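Local atomic coordinates of acyl-CoA hydrolase (Bacillus halodurans, PDB entry 1VPM), a protein that binds coenzyme A and probably hydrolyses long-chain fatty acyl-CoA thioesters, as a hexameric member of the hot-dog-fold acyl-CoA hydrolase family. Residues Glu153-Pro156 / Ala157-Glu160. Sequence-based numbering, arbitrary orientation.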
loop_
_atom_site.group_PDB
_atom_site.type_symbol
_atom_site.label_atom_id
_atom_site.label_comp_id
_atom_site.label_asym_id
_atom_site.label_seq_id
_atom_site.Cartn_x
_atom_site.Cartn_y
_atom_site.Cartn_z
ATOM N N GLU A 153 -3.100 28.976 26.652
ATOM C CA GLU A 153 -3.486 29.257 28.030
ATOM C C GLU A 153 -4.002 27.999 28.736
ATOM O O GLU A 153 -3.799 27.831 29.978
ATOM C CB GLU A 153 -4.591 30.316 28.085
ATOM C CG GLU A 153 -4.122 31.745 27.836
ATOM N N THR A 154 -4.673 27.135 27.988
ATOM C CA THR A 154 -5.352 25.964 28.526
ATOM C C THR A 154 -4.520 24.690 28.461
ATOM O O THR A 154 -4.953 23.668 28.978
ATOM C CB THR A 154 -6.734 25.734 27.847
ATOM O OG1 THR A 154 -6.592 25.721 26.414
ATOM C CG2 THR A 154 -7.708 26.853 28.313
ATOM N N ALA A 155 -3.315 24.756 27.884
ATOM C CA ALA A 155 -2.474 23.592 27.676
ATOM C C ALA A 155 -1.938 23.031 29.024
ATOM O O ALA A 155 -1.939 21.812 29.189
ATOM C CB ALA A 155 -1.342 23.934 26.784
ATOM N N PRO A 156 -1.477 23.891 29.951
ATOM C CA PRO A 156 -0.997 23.328 31.231
ATOM C C PRO A 156 -1.987 22.406 31.953
ATOM O O PRO A 156 -1.598 21.341 32.447
ATOM C CB PRO A 156 -0.675 24.595 32.045
ATOM C CG PRO A 156 -0.209 25.539 30.967
ATOM C CD PRO A 156 -1.289 25.362 29.956
ATOM N N ALA A 157 -3.265 22.780 31.976
ATOM C CA ALA A 157 -4.291 21.916 32.552
ATOM C C ALA A 157 -4.392 20.565 31.838
ATOM O O ALA A 157 -4.601 19.543 32.479
ATOM C CB ALA A 157 -5.598 22.590 32.500
ATOM N N ARG A 158 -4.297 20.558 30.510
ATOM C CA ARG A 158 -4.361 19.330 29.757
ATOM C C ARG A 158 -3.165 18.456 30.045
ATOM O O ARG A 158 -3.301 17.231 30.094
ATOM C CB ARG A 158 -4.476 19.605 28.242
ATOM C CG ARG A 158 -5.860 20.136 27.849
ATOM C CD ARG A 158 -6.031 20.196 26.354
ATOM N NE ARG A 158 -5.105 21.102 25.708
ATOM C CZ ARG A 158 -5.320 22.386 25.539
ATOM N NH1 ARG A 158 -6.461 22.913 25.906
ATOM N NH2 ARG A 158 -4.409 23.131 24.975
ATOM N N LYS A 159 -2.001 19.077 30.219
ATOM C CA LYS A 159 -0.777 18.358 30.519
ATOM C C LYS A 159 -0.900 17.693 31.906
ATOM O O LYS A 159 -0.520 16.541 32.066
ATOM C CB LYS A 159 0.435 19.280 30.519
ATOM C CG LYS A 159 1.757 18.479 30.489
ATOM C CD LYS A 159 3.018 19.360 30.470
ATOM C CE LYS A 159 4.324 18.530 30.209
ATOM N NZ LYS A 159 5.591 19.342 30.350
ATOM N N GLU A 160 -1.476 18.418 32.848
ATOM C CA GLU A 160 -1.719 17.874 34.182
ATOM C C GLU A 160 -2.640 16.660 34.120
ATOM O O GLU A 160 -2.400 15.666 34.827
ATOM C CB GLU A 160 -2.291 18.966 35.113
ATOM C CG GLU A 160 -2.385 18.570 36.569
ATOM C CD GLU A 160 -1.044 18.107 37.164
ATOM O OE1 GLU A 160 0.037 18.581 36.727
ATOM O OE2 GLU A 160 -1.083 17.251 38.073
HETATM O O HOH W 1 -4.110 25.637 31.781
#
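Arg158 folds back along the C-terminal helix 146-166 of this hot-dog thioesterase to meet Thr154 one turn earlier, a worked example of side chains meeting i to i+4 on a helix kinked by proline. Its chain bends at chi3 (-63°), which lays the guanidinium over the preceding turn, where NH1 donates to Thr154 OG1 at 2.9 Å, the hydroxyl oxygen lying 19° out of the guanidinium plane. Thr154 O sits 3.5 Å from that plane, over one face but offset toward its rim, and NH2 comes within 3.7 Å of Ala155 CB. The same guanidinium reaches the sheet through a salt bridge to Glu101 and a cation-pi contact with Phe123, while Thr154 OG1 has its stronger partner in Arg150 O, to which it donates. A leucine in place of Arg158 would probably leave Glu101 without its charge partner and this helix face less firmly joined to the sheet. Pro156, whose nitrogen has no hydrogen to give, kinks the helix; regular bonding resumes with Lys159 N to Ala155 O and Glu160 N to Pro156 O. Lys159, of the coenzyme A pocket, extends beyond CG to about 4 Å from the ligand, its NZ ion pair long and weak. At the kink a water donates to Glu153 O and accepts from Ala157 N at 3.0 Å.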